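Local coordinates for LRR receptor-like serine/threonine-protein kinase RGI3 (Arabidopsis thaliana, PDB 5HZ0) that acts as a cell-surface receptor for RGF peptide hormones, which maintain the root stem cell niche, its extracellular leucine-rich repeats binding the peptide, at residues A[87-101]-A[110-124]. The protein carries 5 engineered substitutions. Sequence-based numbering, arbitrary orientation.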
loop_
_atom_site.group_PDB
_atom_site.type_symbol
_atom_site.label_atom_id
_atom_site.label_comp_id
_atom_site.label_asym_id
_atom_site.label_seq_id
_atom_site.Cartn_x
_atom_site.Cartn_y
_atom_site.Cartn_z
ATOM N N LEU A 87 11.844 -0.660 -44.191
ATOM C CA LEU A 87 11.146 -1.074 -42.971
ATOM C C LEU A 87 10.321 0.059 -42.368
ATOM O O LEU A 87 10.844 1.130 -42.082
ATOM C CB LEU A 87 12.167 -1.557 -41.938
ATOM C CG LEU A 87 11.775 -2.748 -41.069
ATOM C CD1 LEU A 87 11.609 -3.993 -41.928
ATOM C CD2 LEU A 87 12.819 -2.976 -39.979
ATOM N N LYS A 88 9.013 -0.142 -42.262
ATOM C CA LYS A 88 8.158 0.782 -41.515
ATOM C C LYS A 88 7.766 0.286 -40.117
ATOM O O LYS A 88 7.313 1.048 -39.267
ATOM C CB LYS A 88 6.924 1.155 -42.350
ATOM C CG LYS A 88 7.261 1.890 -43.647
ATOM C CD LYS A 88 6.014 2.122 -44.520
ATOM C CE LYS A 88 5.023 3.113 -43.894
ATOM N NZ LYS A 88 3.601 2.726 -44.182
ATOM N N THR A 89 7.966 -0.996 -39.875
ATOM C CA THR A 89 7.685 -1.552 -38.570
ATOM C C THR A 89 8.808 -2.486 -38.211
ATOM O O THR A 89 9.186 -3.359 -38.994
ATOM C CB THR A 89 6.375 -2.355 -38.525
ATOM O OG1 THR A 89 5.275 -1.477 -38.726
ATOM C CG2 THR A 89 6.215 -3.042 -37.163
ATOM N N LEU A 90 9.359 -2.282 -37.026
ATOM C CA LEU A 90 10.296 -3.227 -36.460
ATOM C C LEU A 90 9.782 -3.533 -35.061
ATOM O O LEU A 90 9.812 -2.657 -34.202
ATOM C CB LEU A 90 11.689 -2.586 -36.402
ATOM C CG LEU A 90 12.856 -3.317 -35.720
ATOM C CD1 LEU A 90 13.164 -4.626 -36.430
ATOM C CD2 LEU A 90 14.091 -2.429 -35.660
ATOM N N SER A 91 9.297 -4.753 -34.827
ATOM C CA SER A 91 8.961 -5.170 -33.462
ATOM C C SER A 91 9.917 -6.242 -32.939
ATOM O O SER A 91 9.843 -7.409 -33.330
ATOM C CB SER A 91 7.531 -5.708 -33.383
ATOM O OG SER A 91 6.616 -4.818 -33.974
ATOM N N LEU A 92 10.820 -5.833 -32.062
ATOM C CA LEU A 92 11.703 -6.762 -31.346
ATOM C C LEU A 92 11.360 -7.029 -29.868
ATOM O O LEU A 92 12.062 -7.772 -29.188
ATOM C CB LEU A 92 13.162 -6.352 -31.519
ATOM C CG LEU A 92 13.561 -6.349 -32.995
ATOM C CD1 LEU A 92 14.990 -5.884 -33.183
ATOM C CD2 LEU A 92 13.347 -7.727 -33.615
ATOM N N ASN A 93 10.280 -6.427 -29.385
ATOM C CA ASN A 93 9.947 -6.428 -27.963
ATOM C C ASN A 93 9.699 -7.802 -27.332
ATOM O O ASN A 93 9.393 -8.772 -28.023
ATOM C CB ASN A 93 8.719 -5.549 -27.727
ATOM C CG ASN A 93 7.486 -6.067 -28.459
ATOM O OD1 ASN A 93 7.353 -5.896 -29.665
ATOM N ND2 ASN A 93 6.594 -6.711 -27.728
ATOM N N THR A 94 9.848 -7.863 -26.006
ATOM C CA THR A 94 9.664 -9.087 -25.224
ATOM C C THR A 94 10.554 -10.238 -25.698
ATOM O O THR A 94 10.059 -11.273 -26.141
ATOM C CB THR A 94 8.210 -9.563 -25.235
ATOM O OG1 THR A 94 7.332 -8.448 -25.447
ATOM C CG2 THR A 94 7.869 -10.270 -23.925
ATOM N N ASN A 95 11.863 -10.045 -25.575
ATOM C CA ASN A 95 12.871 -11.034 -25.927
ATOM C C ASN A 95 14.014 -10.926 -24.909
ATOM O O ASN A 95 13.878 -10.268 -23.875
ATOM C CB ASN A 95 13.426 -10.767 -27.327
ATOM C CG ASN A 95 12.486 -11.210 -28.438
ATOM O OD1 ASN A 95 12.045 -12.352 -28.477
ATOM N ND2 ASN A 95 12.188 -10.303 -29.354
ATOM N N ASN A 96 15.125 -11.598 -25.177
ATOM C CA ASN A 96 16.328 -11.429 -24.359
ATOM C C ASN A 96 17.461 -10.531 -24.853
ATOM O O ASN A 96 18.553 -10.524 -24.284
ATOM C CB ASN A 96 16.818 -12.759 -23.831
ATOM C CG ASN A 96 15.928 -13.263 -22.751
ATOM O OD1 ASN A 96 15.811 -12.627 -21.706
ATOM N ND2 ASN A 96 15.248 -14.374 -23.002
ATOM N N LEU A 97 17.200 -9.810 -25.931
ATOM C CA LEU A 97 18.213 -9.039 -26.636
ATOM C C LEU A 97 19.058 -8.140 -25.752
ATOM O O LEU A 97 18.556 -7.487 -24.840
ATOM C CB LEU A 97 17.539 -8.201 -27.721
ATOM C CG LEU A 97 16.845 -9.114 -28.722
ATOM C CD1 LEU A 97 15.715 -8.397 -29.454
ATOM C CD2 LEU A 97 17.889 -9.661 -29.687
ATOM N N GLU A 98 20.355 -8.117 -26.030
ATOM C CA GLU A 98 21.260 -7.250 -25.285
ATOM C C GLU A 98 22.090 -6.372 -26.202
ATOM O O GLU A 98 21.975 -6.453 -27.422
ATOM C CB GLU A 98 22.162 -8.066 -24.366
ATOM C CG GLU A 98 22.631 -9.363 -24.966
ATOM C CD GLU A 98 23.758 -9.995 -24.159
ATOM O OE1 GLU A 98 24.035 -11.195 -24.376
ATOM O OE2 GLU A 98 24.370 -9.293 -23.315
ATOM N N GLY A 99 22.914 -5.521 -25.605
ATOM C CA GLY A 99 23.719 -4.599 -26.380
ATOM C C GLY A 99 23.106 -3.225 -26.556
ATOM O O GLY A 99 22.066 -2.904 -25.981
ATOM N N HIS A 100 23.790 -2.400 -27.337
ATOM C CA HIS A 100 23.323 -1.064 -27.669
ATOM C C HIS A 100 22.317 -1.067 -28.804
ATOM O O HIS A 100 22.255 -2.001 -29.609
ATOM C CB HIS A 100 24.499 -0.163 -28.056
ATOM C CG HIS A 100 25.420 0.148 -26.924
ATOM N ND1 HIS A 100 25.723 1.447 -26.543
ATOM C CD2 HIS A 100 26.114 -0.652 -26.083
ATOM C CE1 HIS A 100 26.558 1.422 -25.529
ATOM N NE2 HIS A 100 26.811 0.157 -25.220
ATOM N N ILE A 101 21.505 -0.019 -28.845
ATOM C CA ILE A 101 20.770 0.304 -30.050
ATOM C C ILE A 101 21.813 0.920 -30.979
ATOM O O ILE A 101 22.420 1.948 -30.656
ATOM C CB ILE A 101 19.639 1.281 -29.750
ATOM C CG1 ILE A 101 18.570 0.593 -28.896
ATOM C CG2 ILE A 101 19.029 1.799 -31.037
ATOM C CD1 ILE A 101 17.719 1.554 -28.079
ATOM N N GLY A 110 12.251 5.226 -43.310
ATOM C CA GLY A 110 10.807 5.139 -43.355
ATOM C C GLY A 110 10.174 4.500 -42.143
ATOM O O GLY A 110 8.966 4.266 -42.130
ATOM N N LEU A 111 10.985 4.216 -41.129
ATOM C CA LEU A 111 10.506 3.565 -39.915
ATOM C C LEU A 111 9.420 4.395 -39.238
ATOM O O LEU A 111 9.573 5.602 -39.051
ATOM C CB LEU A 111 11.667 3.324 -38.948
ATOM C CG LEU A 111 11.396 2.381 -37.773
ATOM C CD1 LEU A 111 10.931 1.019 -38.294
ATOM C CD2 LEU A 111 12.639 2.243 -36.855
ATOM N N VAL A 112 8.330 3.728 -38.873
ATOM C CA VAL A 112 7.177 4.354 -38.234
ATOM C C VAL A 112 7.010 3.828 -36.811
ATOM O O VAL A 112 6.903 4.595 -35.850
ATOM C CB VAL A 112 5.866 4.167 -39.056
ATOM C CG1 VAL A 112 4.681 4.760 -38.308
ATOM C CG2 VAL A 112 5.998 4.817 -40.419
ATOM N N GLU A 113 6.882 2.511 -36.706
ATOM C CA GLU A 113 6.786 1.835 -35.421
ATOM C C GLU A 113 8.137 1.211 -35.050
ATOM O O GLU A 113 8.750 0.518 -35.866
ATOM C CB GLU A 113 5.724 0.740 -35.514
ATOM C CG GLU A 113 4.471 1.159 -36.281
ATOM C CD GLU A 113 3.625 2.160 -35.515
ATOM O OE1 GLU A 113 3.710 2.173 -34.269
ATOM O OE2 GLU A 113 2.885 2.940 -36.148
ATOM N N LEU A 114 8.608 1.464 -33.833
ATOM C CA LEU A 114 9.794 0.773 -33.315
ATOM C C LEU A 114 9.528 0.264 -31.899
ATOM O O LEU A 114 9.406 1.060 -30.967
ATOM C CB LEU A 114 11.002 1.719 -33.301
ATOM C CG LEU A 114 12.249 1.229 -32.562
ATOM C CD1 LEU A 114 12.842 0.038 -33.283
ATOM C CD2 LEU A 114 13.283 2.342 -32.388
ATOM N N MET A 115 9.458 -1.056 -31.731
ATOM C CA MET A 115 9.193 -1.635 -30.415
ATOM C C MET A 115 10.388 -2.445 -29.914
ATOM O O MET A 115 10.616 -3.562 -30.369
ATOM C CB MET A 115 7.976 -2.562 -30.496
ATOM C CG MET A 115 6.789 -1.994 -31.277
ATOM S SD MET A 115 5.887 -0.771 -30.317
ATOM C CE MET A 115 4.590 -0.306 -31.462
ATOM N N LEU A 116 11.143 -1.872 -28.980
ATOM C CA LEU A 116 12.246 -2.574 -28.302
ATOM C C LEU A 116 11.963 -3.004 -26.860
ATOM O O LEU A 116 12.821 -3.590 -26.211
ATOM C CB LEU A 116 13.537 -1.752 -28.372
ATOM C CG LEU A 116 13.821 -1.263 -29.797
ATOM C CD1 LEU A 116 15.029 -0.321 -29.836
ATOM C CD2 LEU A 116 13.989 -2.437 -30.767
ATOM N N PHE A 117 10.762 -2.720 -26.367
ATOM C CA PHE A 117 10.491 -2.821 -24.934
ATOM C C PHE A 117 10.583 -4.245 -24.373
ATOM O O PHE A 117 10.544 -5.217 -25.122
ATOM C CB PHE A 117 9.147 -2.166 -24.575
ATOM C CG PHE A 117 7.936 -2.896 -25.114
ATOM C CD1 PHE A 117 7.342 -3.919 -24.392
ATOM C CD2 PHE A 117 7.377 -2.534 -26.330
ATOM C CE1 PHE A 117 6.225 -4.581 -24.880
ATOM C CE2 PHE A 117 6.258 -3.195 -26.820
ATOM C CZ PHE A 117 5.683 -4.214 -26.091
ATOM N N ASP A 118 10.732 -4.351 -23.054
ATOM C CA ASP A 118 10.868 -5.651 -22.376
ATOM C C ASP A 118 12.026 -6.510 -22.914
ATOM O O ASP A 118 11.836 -7.653 -23.354
ATOM C CB ASP A 118 9.551 -6.438 -22.382
ATOM C CG ASP A 118 8.523 -5.872 -21.412
ATOM O OD1 ASP A 118 8.920 -5.306 -20.378
ATOM O OD2 ASP A 118 7.313 -6.000 -21.680
ATOM N N ASN A 119 13.225 -5.942 -22.892
ATOM C CA ASN A 119 14.407 -6.678 -23.302
ATOM C C ASN A 119 15.512 -6.554 -22.268
ATOM O O ASN A 119 15.287 -6.101 -21.148
ATOM C CB ASN A 119 14.897 -6.214 -24.670
ATOM C CG ASN A 119 14.169 -6.880 -25.799
ATOM O OD1 ASN A 119 13.942 -8.081 -25.767
ATOM N ND2 ASN A 119 13.780 -6.101 -26.807
ATOM N N LYS A 120 16.690 -7.040 -22.626
ATOM C CA LYS A 120 17.905 -6.822 -21.840
ATOM C C LYS A 120 18.837 -5.710 -22.346
ATOM O O LYS A 120 20.010 -5.690 -21.983
ATOM C CB LYS A 120 18.643 -8.129 -21.590
ATOM C CG LYS A 120 17.967 -8.979 -20.538
ATOM C CD LYS A 120 18.517 -10.384 -20.592
ATOM C CE LYS A 120 18.739 -10.962 -19.209
ATOM N NZ LYS A 120 19.444 -12.275 -19.325
ATOM N N LEU A 121 18.353 -4.876 -23.266
ATOM C CA LEU A 121 19.174 -3.834 -23.908
ATOM C C LEU A 121 19.883 -2.876 -22.941
ATOM O O LEU A 121 19.384 -2.582 -21.854
ATOM C CB LEU A 121 18.334 -3.003 -24.887
ATOM C CG LEU A 121 17.576 -3.729 -25.992
ATOM C CD1 LEU A 121 16.765 -2.723 -26.815
ATOM C CD2 LEU A 121 18.527 -4.531 -26.879
ATOM N N SER A 122 21.055 -2.397 -23.355
ATOM C CA SER A 122 21.851 -1.477 -22.547
ATOM C C SER A 122 22.362 -0.315 -23.394
ATOM O O SER A 122 21.986 -0.178 -24.559
ATOM C CB SER A 122 23.021 -2.214 -21.874
ATOM O OG SER A 122 23.652 -3.132 -22.763
ATOM N N GLY A 123 23.203 0.529 -22.805
ATOM C CA GLY A 123 23.807 1.631 -23.532
ATOM C C GLY A 123 22.958 2.881 -23.556
ATOM O O GLY A 123 22.057 3.037 -22.739
ATOM N N GLU A 124 23.262 3.790 -24.475
ATOM C CA GLU A 124 22.447 4.985 -24.623
ATOM C C GLU A 124 21.499 4.853 -25.820
ATOM O O GLU A 124 21.543 3.870 -26.568
ATOM C CB GLU A 124 23.329 6.235 -24.773
ATOM C CG GLU A 124 22.902 7.427 -23.900
ATOM C CD GLU A 124 21.450 7.885 -24.141
ATOM O OE1 GLU A 124 20.618 7.842 -23.209
ATOM O OE2 GLU A 124 21.129 8.292 -25.275
#
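Leu-90 CD2 meets Leu-114 CD1 at 3.6 Å, the two leucines running alongside each other into the core. Farther along, Leu-116 reaches back with CD1 to Ile-101 CD1 (3.7 Å), while its CD2 leans on Leu-92 CB; Leu-121 CD2 packs on Leu-97 CB. Strands 89-91 and 113-115 run parallel, hydrogen-bonded from Leu-90 N to Glu-113 O and from Met-115 N to Leu-90 O; they are successive rungs of the leucine-rich-repeat solenoid. Beyond them Asn-119 continues the asparagine ladder: its OD1 takes a weak hydrogen bond from Asn-95 N (2.9 Å), and its ND2 gives another to Leu-92 O. Just past the strands, at the peptide-binding surface, the Asn-93 amide stacks on the Phe-117 ring, planes 21° apart, and Asn-93 CB makes a CH-pi contact over the same ring, 3.5 Å from its centroid. Phe-117 CG sits between its backbone N and carbonyl carbon (chi1 68°), which lays the ring alongside Asn-93. With an alanine in place of Phe-117, the Asn-93 amide is likely to lose the face it stacks on and Arg-139 its cation-pi partner. Both Phe-117 and Asp-118 belong to the peptide-recognition motif: Phe-117 packs on a modified side chain of the bound peptide, and Asp-118 OD1 hydrogen-bonds the peptide backbone.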